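Local coordinates for Lmo0812 protein (Listeria monocytogenes serovar 1/2a, PDB 4YF1) that probably hydrolyses guanosine 3',5'-bis(diphosphate) at its 3'-diphosphate, as a putative pyrophosphohydrolase of the HD-domain family, at residues A[67-70]-A[71-75]; A[93-96]-A[97-101]; A[102-105]-A[106-110]; A[120-123]-A[124-128]. All coordinates share one frame; numbering follows the deposited sequence. Where two conformers were deposited one is given.

Interaction 1: A[67-70]-A[71-75]; sequences MTDA and DIRAT. With NA (sodium ion), chain E.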
loop_
_atom_site.group_PDB
_atom_site.type_symbol
_atom_site.label_atom_id
_atom_site.label_comp_id
_atom_site.label_asym_id
_atom_site.label_seq_id
_atom_site.Cartn_x
_atom_site.Cartn_y
_atom_site.Cartn_z
HETATM N N MSE A 67 -12.932 -3.629 5.067
HETATM C CA MSE A 67 -11.717 -3.662 5.894
HETATM C C MSE A 67 -11.893 -2.618 6.979
HETATM O O MSE A 67 -12.428 -1.526 6.728
HETATM C CB MSE A 67 -10.465 -3.400 5.052
HETATM C CG MSE A 67 -9.180 -3.548 5.859
HETATM SE SE MSE A 67 -7.598 -3.364 4.681
HETATM C CE MSE A 67 -6.490 -4.691 5.630
ATOM N N THR A 68 -11.440 -2.946 8.187
ATOM C CA THR A 68 -11.602 -2.085 9.359
ATOM C C THR A 68 -10.284 -1.666 10.002
ATOM O O THR A 68 -9.213 -2.157 9.643
ATOM C CB THR A 68 -12.366 -2.849 10.451
ATOM O OG1 THR A 68 -11.552 -3.931 10.941
ATOM C CG2 THR A 68 -13.682 -3.397 9.910
ATOM N N ASP A 69 -10.396 -0.783 10.995
ATOM C CA ASP A 69 -9.261 -0.349 11.795
ATOM C C ASP A 69 -8.558 -1.557 12.442
ATOM O O ASP A 69 -7.327 -1.624 12.479
ATOM C CB ASP A 69 -9.740 0.592 12.912
ATOM C CG ASP A 69 -8.621 0.990 13.854
ATOM O OD1 ASP A 69 -7.841 1.902 13.527
ATOM O OD2 ASP A 69 -8.524 0.399 14.937
ATOM N N ALA A 70 -9.351 -2.487 12.972
ATOM C CA ALA A 70 -8.813 -3.690 13.622
ATOM C C ALA A 70 -8.009 -4.568 12.651
ATOM O O ALA A 70 -6.980 -5.125 13.031
ATOM C CB ALA A 70 -9.933 -4.497 14.250
ATOM N N ASP A 71 -8.490 -4.692 11.412
ATOM C CA ASP A 71 -7.767 -5.444 10.362
ATOM C C ASP A 71 -6.407 -4.787 10.077
ATOM O O ASP A 71 -5.389 -5.475 9.983
ATOM C CB ASP A 71 -8.568 -5.504 9.062
ATOM C CG ASP A 71 -9.882 -6.254 9.202
ATOM O OD1 ASP A 71 -9.928 -7.265 9.936
ATOM O OD2 ASP A 71 -10.866 -5.850 8.537
ATOM N N ILE A 72 -6.383 -3.456 9.948
ATOM C CA ILE A 72 -5.103 -2.764 9.707
ATOM C C ILE A 72 -4.117 -2.970 10.857
ATOM O O ILE A 72 -2.943 -3.219 10.609
ATOM C CB ILE A 72 -5.295 -1.262 9.423
ATOM C CG1 ILE A 72 -6.112 -1.111 8.140
ATOM C CG2 ILE A 72 -3.943 -0.557 9.252
ATOM C CD1 ILE A 72 -6.364 0.309 7.732
ATOM N N ARG A 73 -4.591 -2.875 12.104
ATOM C CA ARG A 73 -3.714 -3.069 13.269
ATOM C C ARG A 73 -3.118 -4.440 13.309
ATOM O O ARG A 73 -1.941 -4.570 13.591
ATOM C CB ARG A 73 -4.438 -2.838 14.607
ATOM C CG ARG A 73 -4.712 -1.394 14.861
ATOM C CD ARG A 73 -5.485 -1.077 16.133
ATOM N NE ARG A 73 -5.939 0.285 15.911
ATOM C CZ ARG A 73 -5.175 1.374 16.034
ATOM N NH1 ARG A 73 -3.931 1.312 16.511
ATOM N NH2 ARG A 73 -5.692 2.549 15.703
ATOM N N ALA A 74 -3.943 -5.454 13.051
ATOM C CA ALA A 74 -3.500 -6.853 13.084
ATOM C C ALA A 74 -2.437 -7.165 12.041
ATOM O O ALA A 74 -1.493 -7.869 12.336
ATOM C CB ALA A 74 -4.687 -7.796 12.894
ATOM N N THR A 75 -2.589 -6.615 10.834
ATOM C CA THR A 75 -1.646 -6.886 9.730
ATOM C C THR A 75 -0.458 -5.923 9.613
ATOM O O THR A 75 0.680 -6.368 9.442
ATOM C CB THR A 75 -2.402 -6.928 8.396
ATOM O OG1 THR A 75 -3.387 -7.970 8.459
ATOM C CG2 THR A 75 -1.461 -7.222 7.247
HETATM NA NA NA E . -14.325 -0.168 6.115
#
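A capping box formed by Thr68 and Asp71 starts helix 69-76. Asp71 N donates to Thr68 OG1 at 3.2 Å and, in return, Thr68 N donates to Asp71 OD2 at 3.0 Å. Thr68 sits at the N-cap, with chi1 of 67° placing OG1 between its own N and carbonyl carbon, where it can accept from Asp71 N. Asp71 OD2 receives Thr68 N on its anti side, 31° out of the carboxylate plane; a weak bond from Thr68 OG1 reaches the same oxygen at 3.2 Å. The negative carboxylate beside the helix start would be expected to suit the helix dipole. From the first turn to the second, Asp69 and Arg73 form a salt bridge that uses NE and NH2, one for each carboxylate oxygen. NE meets OD2 of Asp69 at 2.8 Å, within the guanidinium plane, while NH2 reaches OD1 at 3.1 Å by a more bent bond; the two planes stand 47° apart. The same guanidinium also pairs with Asp82 through NH2 and with Asp78 through NH1. Just before the cap, the carbonyl oxygen of selenomethionine Met67 binds the sodium ion at 2.4 Å, joined there by the backbone carbonyl oxygens of Val62 and Thr65. The Met67 side chain runs the other way, its CG lying 3.8 Å from Asp71 CB. Ile72 packs between helices 50-64 and 78-87, whereas Met67 touches Ala61 of its own chain and Ala61 of the second subunit.

Interaction 2: A[93-96]-A[97-101]; sequences LSWE and ERKAH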
loop_
_atom_site.group_PDB
_atom_site.type_symbol
_atom_site.label_atom_id
_atom_site.label_comp_id
_atom_site.label_asym_id
_atom_site.label_seq_id
_atom_site.Cartn_x
_atom_site.Cartn_y
_atom_site.Cartn_z
ATOM N N LEU A 93 -21.806 10.591 9.958
ATOM C CA LEU A 93 -21.992 12.043 10.075
ATOM C C LEU A 93 -22.284 12.670 8.720
ATOM O O LEU A 93 -21.918 12.117 7.687
ATOM C CB LEU A 93 -20.740 12.669 10.654
ATOM C CG LEU A 93 -20.299 12.094 12.007
ATOM C CD1 LEU A 93 -18.984 12.696 12.492
ATOM C CD2 LEU A 93 -21.390 12.262 13.051
ATOM N N SER A 94 -22.929 13.833 8.731
ATOM C CA SER A 94 -23.263 14.530 7.475
ATOM C C SER A 94 -21.967 14.967 6.752
ATOM O O SER A 94 -20.880 15.055 7.375
ATOM C CB SER A 94 -24.123 15.758 7.752
ATOM O OG SER A 94 -23.357 16.800 8.341
ATOM N N TRP A 95 -22.076 15.232 5.459
ATOM C CA TRP A 95 -20.943 15.661 4.640
ATOM C C TRP A 95 -20.323 16.915 5.216
ATOM O O TRP A 95 -19.103 16.961 5.458
ATOM C CB TRP A 95 -21.390 15.908 3.190
ATOM C CG TRP A 95 -20.266 16.134 2.132
ATOM C CD1 TRP A 95 -19.735 15.195 1.271
ATOM C CD2 TRP A 95 -19.644 17.371 1.798
ATOM N NE1 TRP A 95 -18.854 15.789 0.411
ATOM C CE2 TRP A 95 -18.752 17.119 0.733
ATOM C CE3 TRP A 95 -19.731 18.669 2.312
ATOM C CZ2 TRP A 95 -17.949 18.128 0.174
ATOM C CZ3 TRP A 95 -18.945 19.683 1.738
ATOM C CH2 TRP A 95 -18.087 19.414 0.683
ATOM N N GLU A 96 -21.148 17.908 5.527
ATOM C CA GLU A 96 -20.618 19.158 6.117
ATOM C C GLU A 96 -19.827 18.912 7.445
ATOM O O GLU A 96 -18.792 19.546 7.685
ATOM C CB GLU A 96 -21.743 20.125 6.364
ATOM C CG GLU A 96 -22.270 20.773 5.098
ATOM C CD GLU A 96 -23.579 21.490 5.353
ATOM O OE1 GLU A 96 -24.569 20.798 5.662
ATOM O OE2 GLU A 96 -23.604 22.728 5.276
ATOM N N GLU A 97 -20.315 17.989 8.261
ATOM C CA GLU A 97 -19.665 17.718 9.538
ATOM C C GLU A 97 -18.353 16.958 9.297
ATOM O O GLU A 97 -17.338 17.274 9.909
ATOM C CB GLU A 97 -20.617 17.010 10.526
ATOM C CG GLU A 97 -21.727 17.948 11.024
ATOM C CD GLU A 97 -22.684 17.334 12.045
ATOM O OE1 GLU A 97 -22.440 16.226 12.587
ATOM O OE2 GLU A 97 -23.728 17.980 12.310
ATOM N N ARG A 98 -18.380 15.961 8.413
ATOM C CA ARG A 98 -17.160 15.174 8.096
ATOM C C ARG A 98 -16.078 16.085 7.552
ATOM O O ARG A 98 -14.907 16.009 7.899
ATOM C CB ARG A 98 -17.487 14.082 7.073
ATOM C CG ARG A 98 -18.360 12.965 7.623
ATOM C CD ARG A 98 -18.632 11.843 6.638
ATOM N NE ARG A 98 -19.767 12.109 5.726
ATOM C CZ ARG A 98 -19.730 12.173 4.394
ATOM N NH1 ARG A 98 -20.868 12.398 3.725
ATOM N NH2 ARG A 98 -18.615 11.986 3.695
ATOM N N LYS A 99 -16.496 16.990 6.683
ATOM C CA LYS A 99 -15.573 17.920 6.074
ATOM C C LYS A 99 -15.026 18.941 7.040
ATOM O O LYS A 99 -13.816 19.231 7.013
ATOM C CB LYS A 99 -16.229 18.571 4.830
ATOM C CG LYS A 99 -16.002 17.753 3.584
ATOM C CD LYS A 99 -16.068 16.240 3.682
ATOM C CE LYS A 99 -15.385 15.645 2.486
ATOM N NZ LYS A 99 -15.484 14.173 2.306
ATOM N N ALA A 100 -15.861 19.435 7.946
ATOM C CA ALA A 100 -15.361 20.380 8.936
ATOM C C ALA A 100 -14.311 19.679 9.841
ATOM O O ALA A 100 -13.312 20.308 10.276
ATOM C CB ALA A 100 -16.504 20.899 9.787
ATOM N N HIS A 101 -14.555 18.408 10.133
ATOM C CA HIS A 101 -13.631 17.683 10.998
ATOM C C HIS A 101 -12.288 17.484 10.294
ATOM O O HIS A 101 -11.232 17.521 10.938
ATOM C CB HIS A 101 -14.202 16.367 11.501
ATOM C CG HIS A 101 -15.378 16.529 12.410
ATOM N ND1 HIS A 101 -16.343 15.556 12.554
ATOM C CD2 HIS A 101 -15.800 17.582 13.139
ATOM C CE1 HIS A 101 -17.278 15.982 13.379
ATOM N NE2 HIS A 101 -16.981 17.217 13.734
HETATM O O HOH W 1 -24.012 14.578 11.064
#
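Lys99 lies over one face of the Trp95 indole, and the contact has both an aliphatic and a charged component. Its CG stands 3.8 Å from the centroid of the Trp95 six-membered ring and only 3° off the normal, a CH-pi contact directly over the face. The chain bends at chi2 (39°) and then runs across the indole, which brings NZ to an off-centre cation-pi position 4.6 Å from the centroid of the five-membered ring. Glu89 forms a salt bridge with this ammonium and another with Arg98 NH2. Arg98 supplies a second, differently oriented neighbour for the tryptophan: Arg98 NH1 lies at the edge of the Trp95 ring, near its plane, 3.9 Å from CD1, with the ring and guanidinium planes almost perpendicular at 88°. Among the hydrogen bonds, Arg98 NE donates to Leu93 O at 2.9 Å, from above the carbonyl plane. The bond ties Leu93, just before the cap, to the first turn of helix 95-108. Ser94 is the N-cap of that helix, and its OG accepts from Glu97 N at 3.3 Å. A water bridges the same turn, accepting from Ser94 N and donating weakly to Glu97 OE1. Apolar contact is slighter: Leu93 CD1 approaches the edge of the His101 imidazole, 3.8 Å from CE1. Trp95 and Lys99 also touch helix 147-160, Trp95 through Leu149 and Gln150, Lys99 through Trp152 and Tyr153.

Interaction 3: A[102-105]-A[106-110]; sequences TIEQ and VRTGN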
loop_
_atom_site.group_PDB
_atom_site.type_symbol
_atom_site.label_atom_id
_atom_site.label_comp_id
_atom_site.label_asym_id
_atom_site.label_seq_id
_atom_site.Cartn_x
_atom_site.Cartn_y
_atom_site.Cartn_z
ATOM N N THR A 102 -12.317 17.288 8.985
ATOM C CA THR A 102 -11.062 17.151 8.215
ATOM C C THR A 102 -10.265 18.470 8.177
ATOM O O THR A 102 -9.007 18.462 8.323
ATOM C CB THR A 102 -11.323 16.551 6.853
ATOM O OG1 THR A 102 -11.806 15.228 7.048
ATOM C CG2 THR A 102 -10.074 16.501 5.985
ATOM N N ILE A 103 -10.957 19.595 8.038
ATOM C CA ILE A 103 -10.304 20.913 8.079
ATOM C C ILE A 103 -9.610 21.140 9.435
ATOM O O ILE A 103 -8.419 21.548 9.457
ATOM C CB ILE A 103 -11.302 22.045 7.755
ATOM C CG1 ILE A 103 -11.720 21.902 6.293
ATOM C CG2 ILE A 103 -10.699 23.427 8.024
ATOM C CD1 ILE A 103 -12.958 22.727 5.921
ATOM N N GLU A 104 -10.287 20.788 10.542
ATOM C CA GLU A 104 -9.683 20.934 11.862
ATOM C C GLU A 104 -8.424 20.044 11.966
ATOM O O GLU A 104 -7.404 20.457 12.538
ATOM C CB GLU A 104 -10.679 20.588 13.015
ATOM C CG GLU A 104 -10.039 20.614 14.434
ATOM C CD GLU A 104 -10.957 20.139 15.579
ATOM O OE1 GLU A 104 -12.101 19.681 15.325
ATOM O OE2 GLU A 104 -10.544 20.254 16.750
ATOM N N GLN A 105 -8.519 18.825 11.432
ATOM C CA GLN A 105 -7.394 17.891 11.480
ATOM C C GLN A 105 -6.189 18.368 10.622
ATOM O O GLN A 105 -5.008 18.239 11.067
ATOM C CB GLN A 105 -7.871 16.497 11.104
ATOM C CG GLN A 105 -6.812 15.433 11.037
ATOM C CD GLN A 105 -6.304 15.043 12.386
ATOM O OE1 GLN A 105 -6.798 15.478 13.429
ATOM N NE2 GLN A 105 -5.327 14.172 12.369
ATOM N N VAL A 106 -6.459 18.946 9.447
ATOM C CA VAL A 106 -5.383 19.462 8.614
ATOM C C VAL A 106 -4.782 20.695 9.266
ATOM O O VAL A 106 -3.578 20.958 9.093
ATOM C CB VAL A 106 -5.772 19.688 7.141
ATOM C CG1 VAL A 106 -6.336 21.083 6.936
ATOM C CG2 VAL A 106 -4.571 19.487 6.203
ATOM N N ARG A 107 -5.547 21.382 10.117
ATOM C CA ARG A 107 -4.971 22.534 10.815
ATOM C C ARG A 107 -4.036 22.116 11.958
ATOM O O ARG A 107 -2.952 22.663 12.097
ATOM C CB ARG A 107 -6.056 23.405 11.399
ATOM C CG ARG A 107 -5.574 24.623 12.161
ATOM C CD ARG A 107 -6.701 25.319 12.917
ATOM N NE ARG A 107 -7.773 25.691 12.017
ATOM C CZ ARG A 107 -9.055 25.345 12.088
ATOM N NH1 ARG A 107 -9.857 25.792 11.136
ATOM N NH2 ARG A 107 -9.583 24.660 13.110
ATOM N N THR A 108 -4.512 21.195 12.788
ATOM C CA THR A 108 -3.853 20.831 14.049
ATOM C C THR A 108 -3.017 19.571 14.019
ATOM O O THR A 108 -2.263 19.336 14.977
ATOM C CB THR A 108 -4.907 20.619 15.162
ATOM O OG1 THR A 108 -5.799 19.550 14.769
ATOM C CG2 THR A 108 -5.715 21.891 15.386
ATOM N N GLY A 109 -3.116 18.762 12.968
ATOM C CA GLY A 109 -2.334 17.502 12.952
ATOM C C GLY A 109 -0.847 17.749 12.838
ATOM O O GLY A 109 -0.426 18.887 12.637
ATOM N N ASN A 110 -0.043 16.693 12.996
ATOM C CA ASN A 110 1.406 16.831 12.802
ATOM C C ASN A 110 1.722 16.806 11.308
ATOM O O ASN A 110 0.779 16.698 10.461
ATOM C CB ASN A 110 2.212 15.766 13.606
ATOM C CG ASN A 110 1.995 14.329 13.108
ATOM O OD1 ASN A 110 1.673 14.080 11.939
ATOM N ND2 ASN A 110 2.253 13.368 13.994
HETATM O O HOH W 2 -5.028 16.912 15.198
#
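The Arg107 guanidinium meets Ile103 and Glu104 obliquely. Its NH1 comes to 4.0 Å from Ile103 CG2, and NH2 to 3.9 Å from Glu104 CA, so the group folds back along its own helix. The bend at chi3 (-57°) turns the end of the chain in that direction; NE is bonded to Asn160 of helix 147-160. The Glu104 carboxylate is near but not in contact, with OE2 5.8 Å from Arg107 NH2, and any attraction between these opposite charges is probably weak and long-range. The Gln105 amide is linked to the next turn through solvent: one water donates both to Gln105 OE1 and to Thr108 OG1.

These residues form the C-terminal end of helix 95-108, where Gly109 is the first to leave helical backbone angles. Glu104 O takes two bonds from Thr108, from OG1 at 2.9 Å and from N at 3.0 Å, which arrive on opposite faces of the carbonyl plane. The hydroxyl reaches it because chi1 of Thr108 (60°) sets OG1 between its backbone N and carbonyl carbon; the donor then stands 37° out of the plane. Gly109 N still donates to Gln105 O, at 2.7 Å, extending the helical bonding one residue past Thr108. On the buried side, Val106 CG1 lies 3.3 Å from Ile103 O, while the valine also packs on Ile117 and Asn160. Lys114 NZ donates to the carbonyl oxygens of both Val106 and Arg107, joining this end to helix 111-132.

Interaction 4: A[120-123]-A[124-128]; sequences DKLD and NLTSV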
loop_
_atom_site.group_PDB
_atom_site.type_symbol
_atom_site.label_atom_id
_atom_site.label_comp_id
_atom_site.label_asym_id
_atom_site.label_seq_id
_atom_site.Cartn_x
_atom_site.Cartn_y
_atom_site.Cartn_z
ATOM N N ASP A 120 -4.159 13.172 -0.485
ATOM C CA ASP A 120 -5.445 12.607 -0.875
ATOM C C ASP A 120 -6.246 13.648 -1.689
ATOM O O ASP A 120 -6.784 13.331 -2.747
ATOM C CB ASP A 120 -6.230 12.227 0.376
ATOM C CG ASP A 120 -7.665 11.753 0.056
ATOM O OD1 ASP A 120 -7.817 10.787 -0.712
ATOM O OD2 ASP A 120 -8.615 12.322 0.609
ATOM N N LYS A 121 -6.297 14.881 -1.204
ATOM C CA LYS A 121 -7.052 15.961 -1.931
ATOM C C LYS A 121 -6.420 16.358 -3.230
ATOM O O LYS A 121 -7.102 16.733 -4.168
ATOM C CB LYS A 121 -7.208 17.211 -1.076
ATOM C CG LYS A 121 -8.437 17.174 -0.228
ATOM C CD LYS A 121 -8.403 16.057 0.755
ATOM C CE LYS A 121 -9.784 15.483 0.913
ATOM N NZ LYS A 121 -9.767 14.617 2.130
ATOM N N LEU A 122 -5.099 16.347 -3.252
ATOM C CA LEU A 122 -4.364 16.682 -4.468
ATOM C C LEU A 122 -4.668 15.723 -5.601
ATOM O O LEU A 122 -4.970 16.165 -6.709
ATOM C CB LEU A 122 -2.837 16.734 -4.188
ATOM C CG LEU A 122 -1.910 16.995 -5.381
ATOM C CD1 LEU A 122 -2.259 18.225 -6.189
ATOM C CD2 LEU A 122 -0.437 17.070 -4.942
ATOM N N ASP A 123 -4.610 14.418 -5.352
ATOM C CA ASP A 123 -4.914 13.486 -6.424
ATOM C C ASP A 123 -6.381 13.662 -6.885
ATOM O O ASP A 123 -6.650 13.571 -8.080
ATOM C CB ASP A 123 -4.677 12.042 -6.031
ATOM C CG ASP A 123 -4.894 11.091 -7.197
ATOM O OD1 ASP A 123 -4.149 11.166 -8.213
ATOM O OD2 ASP A 123 -5.799 10.254 -7.098
ATOM N N ASN A 124 -7.300 13.876 -5.935
ATOM C CA ASN A 124 -8.736 14.109 -6.270
ATOM C C ASN A 124 -8.907 15.328 -7.180
ATOM O O ASN A 124 -9.556 15.227 -8.213
ATOM C CB ASN A 124 -9.581 14.315 -4.999
ATOM C CG ASN A 124 -9.772 13.045 -4.181
ATOM O OD1 ASN A 124 -9.461 11.931 -4.625
ATOM N ND2 ASN A 124 -10.313 13.208 -2.964
ATOM N N LEU A 125 -8.359 16.481 -6.790
ATOM C CA LEU A 125 -8.462 17.700 -7.624
ATOM C C LEU A 125 -7.742 17.591 -8.966
ATOM O O LEU A 125 -8.178 18.197 -9.969
ATOM C CB LEU A 125 -8.035 18.977 -6.922
ATOM C CG LEU A 125 -8.897 19.518 -5.810
ATOM C CD1 LEU A 125 -8.479 20.956 -5.600
ATOM C CD2 LEU A 125 -10.385 19.441 -6.154
ATOM N N THR A 126 -6.654 16.826 -9.006
ATOM C CA THR A 126 -5.980 16.577 -10.273
ATOM C C THR A 126 -6.996 15.948 -11.250
ATOM O O THR A 126 -7.075 16.365 -12.413
ATOM C CB THR A 126 -4.766 15.683 -10.080
ATOM O OG1 THR A 126 -3.816 16.397 -9.271
ATOM C CG2 THR A 126 -4.134 15.317 -11.412
ATOM N N SER A 127 -7.789 14.990 -10.773
ATOM C CA SER A 127 -8.802 14.356 -11.635
ATOM C C SER A 127 -9.928 15.323 -11.990
ATOM O O SER A 127 -10.481 15.247 -13.095
ATOM C CB SER A 127 -9.366 13.093 -10.981
ATOM O OG SER A 127 -8.299 12.172 -10.757
ATOM N N VAL A 128 -10.270 16.217 -11.061
ATOM C CA VAL A 128 -11.288 17.225 -11.312
ATOM C C VAL A 128 -10.809 18.177 -12.416
ATOM O O VAL A 128 -11.540 18.406 -13.378
ATOM C CB VAL A 128 -11.665 18.030 -10.045
ATOM C CG1 VAL A 128 -12.595 19.181 -10.405
ATOM C CG2 VAL A 128 -12.311 17.127 -8.995
HETATM O O HOH W 3 -5.306 11.728 -10.665
HETATM O O HOH W 4 -8.479 10.614 -8.339
#
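Thr126 folds its hydroxyl back over the preceding turn, where OG1 lies 3.9 Å from Leu122 CD1 and donates to Leu122 O at 2.8 Å. OG1 stands anti to its own carbonyl carbon (chi1 -65°), a setting that aims it at the carbonyl four residues earlier. Leu122 O also accepts from Thr126 N at 2.9 Å. The two donors come from opposite faces of the carbonyl plane, the hydroxyl 39° out of it, so a single helical oxygen satisfies both.

Asp123 and Ser127 are joined through water. One water donates to Asp123 OD1 at 2.8 Å and another to OD2 at 3.0 Å, and both waters are bonded to Ser127 OG, giving two bridges between the same pair of side chains. The carboxylate has protein partners as well, OD1 with Asn38 ND2 and OD2 with His35 ND1.

Further back, the backbone carries the link between Asp120 and Asn124, Asn124 N donating to Asp120 O at 3.3 Å. Asp120 OD2 forms a salt bridge with Lys121 NZ at 3.0 Å, the ammonium approaching nearly along the C-O axis. OD2 also bonds His87, and OD1 bonds His35. With His35, His59 and Asp60, Asp120 fits the H...HD...D pattern of HD-domain hydrolases; the side chains converge, although no metal is bound to them here, so an active-site role is only probable.

Helix 111-132 thus faces helix 35-45 through Leu122 and Asp123, and helix 172-184 through Lys121, Leu122, Leu125 and Thr126.

All four contacts are local and follow one another in series; none nests within or crosses another. The two segments of each are continuous in sequence, so none closes a loop longer than a helical turn. Interaction 1 opens helix 69-76 beside the sodium site and the second subunit. Further along, interactions 2 and 3 adjoin on helix 95-108, the first at its start and the second at its end, with centres 13 Å apart. The chain then enters helix 111-132, whose middle holds interaction 4; its nearest atoms come within about 4 Å of interaction 3 without touching. Interactions 1 and 4 lie on opposite sides of the chain's centre. Helix 147-160 packs against both interactions 2 and 3.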